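Local coordinates for interferon-activable protein 202 (Mus musculus, PDB 4L5Q), which binds double-stranded DNA without sequence specificity through this first HIN-200 domain and restrains AIM2 inflammasome activation, probably by sequestering cytoplasmic DNA, at residues Tyr127-Val132 / Lys171-Ser176; Phe175-Arg180 / Ser194-Glu199. All coordinates share one frame; numbering follows the deposited sequence.

Contact 1 (Tyr127-Val132 / Lys171-Ser176); sequences YGVFAV and KLQLFS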
# COMPACT_ATOMS: atom_id res chain seq x y z
N TYR A 127 5.05 -0.71 -3.99
CA TYR A 127 4.35 -1.94 -3.64
C TYR A 127 4.82 -3.03 -4.61
O TYR A 127 5.26 -2.72 -5.72
CB TYR A 127 2.85 -1.77 -3.83
CG TYR A 127 2.19 -0.76 -2.94
CD1 TYR A 127 2.36 0.61 -3.14
CD2 TYR A 127 1.35 -1.16 -1.91
CE1 TYR A 127 1.74 1.53 -2.32
CE2 TYR A 127 0.73 -0.25 -1.09
CZ TYR A 127 0.93 1.10 -1.30
OH TYR A 127 0.30 2.02 -0.49
N GLY A 128 4.72 -4.29 -4.20
CA GLY A 128 5.04 -5.38 -5.10
C GLY A 128 5.53 -6.66 -4.44
O GLY A 128 5.72 -6.71 -3.22
N VAL A 129 5.72 -7.69 -5.26
CA VAL A 129 6.22 -8.98 -4.80
C VAL A 129 7.64 -9.19 -5.33
O VAL A 129 7.86 -9.12 -6.54
CB VAL A 129 5.32 -10.13 -5.31
CG1 VAL A 129 5.85 -11.48 -4.86
CG2 VAL A 129 3.89 -9.93 -4.83
N PHE A 130 8.59 -9.42 -4.43
CA PHE A 130 9.99 -9.54 -4.82
C PHE A 130 10.68 -10.72 -4.14
O PHE A 130 10.33 -11.08 -3.01
CB PHE A 130 10.75 -8.26 -4.48
CG PHE A 130 10.08 -7.01 -4.97
CD1 PHE A 130 10.35 -6.53 -6.25
CD2 PHE A 130 9.19 -6.31 -4.17
CE1 PHE A 130 9.74 -5.37 -6.72
CE2 PHE A 130 8.57 -5.15 -4.63
CZ PHE A 130 8.85 -4.68 -5.91
N ALA A 131 11.65 -11.32 -4.82
CA ALA A 131 12.44 -12.39 -4.23
C ALA A 131 13.57 -11.81 -3.38
O ALA A 131 14.15 -10.79 -3.74
CB ALA A 131 13.02 -13.29 -5.32
N VAL A 132 13.87 -12.46 -2.26
CA VAL A 132 14.99 -12.02 -1.42
C VAL A 132 16.30 -12.67 -1.85
O VAL A 132 16.42 -13.89 -1.85
CB VAL A 132 14.74 -12.38 0.06
CG1 VAL A 132 15.93 -11.98 0.91
CG2 VAL A 132 13.48 -11.70 0.56
N LYS A 171 9.76 -15.03 -1.12
CA LYS A 171 9.21 -13.87 -1.82
C LYS A 171 8.45 -12.99 -0.83
O LYS A 171 7.63 -13.47 -0.05
CB LYS A 171 8.31 -14.30 -2.98
CG LYS A 171 9.04 -15.12 -4.03
CD LYS A 171 8.62 -14.75 -5.44
CE LYS A 171 7.15 -15.07 -5.70
NZ LYS A 171 6.77 -14.87 -7.12
N LEU A 172 8.75 -11.70 -0.86
CA LEU A 172 8.13 -10.74 0.04
C LEU A 172 7.06 -9.95 -0.68
O LEU A 172 7.24 -9.57 -1.84
CB LEU A 172 9.17 -9.74 0.56
CG LEU A 172 10.33 -10.31 1.36
CD1 LEU A 172 11.09 -9.22 2.10
CD2 LEU A 172 9.80 -11.35 2.30
N GLN A 173 5.95 -9.71 -0.01
CA GLN A 173 5.00 -8.72 -0.51
C GLN A 173 5.19 -7.43 0.28
O GLN A 173 4.93 -7.39 1.48
CB GLN A 173 3.57 -9.23 -0.42
CG GLN A 173 2.60 -8.37 -1.22
CD GLN A 173 1.23 -9.00 -1.36
OE1 GLN A 173 0.94 -10.03 -0.75
NE2 GLN A 173 0.38 -8.38 -2.17
N LEU A 174 5.66 -6.39 -0.40
CA LEU A 174 5.93 -5.10 0.23
C LEU A 174 4.75 -4.15 0.02
O LEU A 174 4.13 -4.13 -1.05
CB LEU A 174 7.21 -4.48 -0.32
CG LEU A 174 8.48 -5.34 -0.32
CD1 LEU A 174 9.66 -4.59 -0.92
CD2 LEU A 174 8.82 -5.83 1.08
N PHE A 175 4.43 -3.37 1.05
CA PHE A 175 3.38 -2.38 0.95
C PHE A 175 3.91 -1.03 1.41
O PHE A 175 4.52 -0.94 2.48
CB PHE A 175 2.19 -2.76 1.84
CG PHE A 175 1.41 -3.96 1.35
CD1 PHE A 175 1.84 -5.25 1.65
CD2 PHE A 175 0.24 -3.80 0.61
CE1 PHE A 175 1.13 -6.36 1.21
CE2 PHE A 175 -0.48 -4.91 0.17
CZ PHE A 175 -0.03 -6.19 0.47
N SER A 176 3.69 0.00 0.60
CA SER A 176 3.99 1.39 0.99
C SER A 176 5.41 1.63 1.48
O SER A 176 5.60 2.23 2.54
CB SER A 176 2.97 1.87 2.03
OG SER A 176 3.15 3.24 2.35
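Val132 and Leu172 meet through CG2 of the valine and CG of the leucine, 3.5 Å apart, and farther along the same face the Phe130 ring crosses Leu174 at about a right angle, its CD2 3.7 Å from Leu174 CD1. With CG of Leu174 set anti to its carbonyl carbon (chi1 -52°), CD1 is carried up to that ring. Ile146 and helix 114-117 also pack on Phe130. Both segments are neighbouring antiparallel strands of the second OB fold in this tandem-OB HIN domain. Four backbone bonds tie them, among them Leu172 N to Phe130 O at 2.7 Å and Leu174 N to Gly128 O at 2.8 Å. Where the second strand turns at Ser176, the Tyr127 ring lies over the bend, with Ser176 N 3.4 Å above its centre and Phe175 CD2 3.8 Å from Tyr127 CD2. An alanine in place of this tyrosine would probably leave the Ser176 peptide N without its aromatic cover and open a gap beside Phe175 CD2. On the other face Val129 CG1 rests 3.9 Å from Lys171 CE, the methylene next to the lysine's ammonium group, and Val129 CG2 approaches Gln173 CG. Ser176 OG is hydrogen-bonded to Lys53 NZ, from the first OB fold.

Contact 2 (Phe175-Arg180 / Ser194-Glu199); sequences FSFHLR and SFIKGE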
# COMPACT_ATOMS: atom_id res chain seq x y z
N PHE A 175 4.43 -3.37 1.05
CA PHE A 175 3.38 -2.38 0.95
C PHE A 175 3.91 -1.03 1.41
O PHE A 175 4.52 -0.94 2.48
CB PHE A 175 2.19 -2.76 1.84
CG PHE A 175 1.41 -3.96 1.35
CD1 PHE A 175 1.84 -5.25 1.65
CD2 PHE A 175 0.24 -3.80 0.61
CE1 PHE A 175 1.13 -6.36 1.21
CE2 PHE A 175 -0.48 -4.91 0.17
CZ PHE A 175 -0.03 -6.19 0.47
N SER A 176 3.69 0.00 0.60
CA SER A 176 3.99 1.39 0.99
C SER A 176 5.41 1.63 1.48
O SER A 176 5.60 2.23 2.54
CB SER A 176 2.97 1.87 2.03
OG SER A 176 3.15 3.24 2.35
N PHE A 177 6.40 1.17 0.72
CA PHE A 177 7.80 1.51 1.00
C PHE A 177 8.20 2.76 0.23
O PHE A 177 7.71 3.00 -0.87
CB PHE A 177 8.73 0.35 0.61
CG PHE A 177 8.82 -0.73 1.66
CD1 PHE A 177 7.74 -1.55 1.93
CD2 PHE A 177 10.00 -0.91 2.37
CE1 PHE A 177 7.82 -2.55 2.91
CE2 PHE A 177 10.10 -1.89 3.35
CZ PHE A 177 9.01 -2.71 3.62
N HIS A 178 9.10 3.55 0.82
CA HIS A 178 9.52 4.81 0.20
C HIS A 178 10.71 4.60 -0.73
O HIS A 178 11.76 4.11 -0.31
CB HIS A 178 9.89 5.84 1.26
CG HIS A 178 8.72 6.33 2.07
ND1 HIS A 178 8.02 5.52 2.93
CD2 HIS A 178 8.15 7.56 2.15
CE1 HIS A 178 7.06 6.22 3.50
NE2 HIS A 178 7.11 7.46 3.05
N LEU A 179 10.54 4.98 -2.00
CA LEU A 179 11.68 5.04 -2.91
C LEU A 179 12.53 6.25 -2.54
O LEU A 179 12.02 7.37 -2.46
CB LEU A 179 11.23 5.15 -4.37
CG LEU A 179 12.36 5.36 -5.38
CD1 LEU A 179 13.33 4.20 -5.36
CD2 LEU A 179 11.81 5.58 -6.79
N ARG A 180 13.81 6.03 -2.29
CA ARG A 180 14.70 7.14 -1.95
C ARG A 180 15.78 7.28 -3.01
O ARG A 180 16.51 6.33 -3.30
CB ARG A 180 15.32 6.96 -0.57
CG ARG A 180 14.33 6.90 0.59
CD ARG A 180 13.41 8.12 0.63
NE ARG A 180 12.66 8.21 1.88
CZ ARG A 180 11.60 9.00 2.06
NH1 ARG A 180 11.15 9.75 1.07
NH2 ARG A 180 10.98 9.03 3.23
N SER A 194 4.59 1.26 6.18
CA SER A 194 5.21 0.14 5.49
C SER A 194 4.79 -1.18 6.12
O SER A 194 4.64 -1.27 7.34
CB SER A 194 6.73 0.30 5.48
OG SER A 194 7.10 1.47 4.77
N PHE A 195 4.58 -2.19 5.28
CA PHE A 195 4.11 -3.49 5.74
C PHE A 195 4.70 -4.59 4.88
O PHE A 195 4.74 -4.47 3.65
CB PHE A 195 2.58 -3.54 5.69
CG PHE A 195 1.99 -4.83 6.20
CD1 PHE A 195 2.12 -5.19 7.54
CD2 PHE A 195 1.26 -5.66 5.35
CE1 PHE A 195 1.56 -6.38 8.01
CE2 PHE A 195 0.70 -6.84 5.81
CZ PHE A 195 0.85 -7.21 7.15
N ILE A 196 5.16 -5.66 5.52
CA ILE A 196 5.68 -6.82 4.81
C ILE A 196 4.85 -8.06 5.14
O ILE A 196 4.37 -8.21 6.27
CB ILE A 196 7.16 -7.08 5.14
CG1 ILE A 196 7.98 -5.80 4.99
CG2 ILE A 196 7.74 -8.16 4.24
CD1 ILE A 196 9.47 -6.00 5.20
N LYS A 197 4.69 -8.94 4.16
CA LYS A 197 3.91 -10.16 4.31
C LYS A 197 4.45 -11.20 3.34
O LYS A 197 4.94 -10.86 2.26
CB LYS A 197 2.43 -9.87 4.01
CG LYS A 197 1.53 -11.10 4.00
CD LYS A 197 0.32 -10.89 3.09
CE LYS A 197 -0.57 -9.76 3.58
NZ LYS A 197 -1.76 -9.57 2.69
N GLY A 198 4.38 -12.48 3.71
CA GLY A 198 4.76 -13.55 2.80
C GLY A 198 3.78 -13.72 1.66
O GLY A 198 3.03 -12.79 1.34
N GLU A 199 3.77 -14.90 1.06
CA GLU A 199 2.89 -15.22 -0.07
C GLU A 199 3.12 -14.26 -1.24
O GLU A 199 2.17 -13.74 -1.82
CB GLU A 199 1.42 -15.19 0.35
CG GLU A 199 1.11 -16.05 1.57
CD GLU A 199 -0.32 -15.86 2.06
OE1 GLU A 199 -1.26 -16.08 1.27
OE2 GLU A 199 -0.49 -15.48 3.24
OXT GLU A 199 4.26 -13.99 -1.62
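Ser194 bridges a kink in the opposing strand: its OG donates to Ser176 O at 2.8 Å, approaching from above the carbonyl plane, while its CB sits over one face of the Phe177 ring in a CH-pi contact, 4.1 Å from the centroid. A chi1 of -62° turns OG to the Ser176 carbonyl, while CB stays over the ring. The same OG is also hydrogen-bonded to Gly191 N, so two backbone groups hold it. The kink is a G1 beta bulge, in which Ser176 and Phe177 both face Ile126, and Ser176 has positive phi (54°). Such a corner lets one long strand pass between faces of a curled sheet, as in the small barrels of OB folds; here strand 171-180 bends and strand 195-197 pairs only with the part before the bend. Between the two segments the pairing comes down to one antiparallel hydrogen-bonded bridge, in which Phe175 N reaches Phe195 O at 2.8 Å and Phe195 N reaches Phe175 O at 3.1 Å. The two phenylalanines run side by side in the same direction, their planes inclined at 50°, and Phe175 CD1 comes 3.8 Å from Phe195 CD2. Phe195 O also lies at the edge of both the Phe175 and Phe177 rings. Beyond the bend, Phe177 crosses Ile196 nearly at a right angle, Phe177 CZ 3.5 Å from Ile196 CG1, on a side lined further by Val155 and Trp157. Toward the first OB fold, Phe195 stacks on Phe29 and the Phe175 ring meets that of His40, the site that mediates interaction with TP53BP1.

Strand 171-180 is the element common to both contacts, with strand 125-138 along one edge and strand 195-197 along the other, so the three form neighbouring strands of the same sheet. Phe175 and Ser176 belong to both. Contact 1 is the longer and more regular pairing, partly buried: one face is apolar core and the other mixes Val129 and Ala131 with Lys171 and Gln173 and is partly open to solvent. Contact 2 is more buried but has fewer strand bonds; beside one backbone bridge, aromatic rings and a serine hydroxyl make most of the contact. A probable hydrogen bond from Gln173 N to Lys197 O, 2.7 Å, continues the pairing between them, and Leu174 packs against Ile196 in the shared interior.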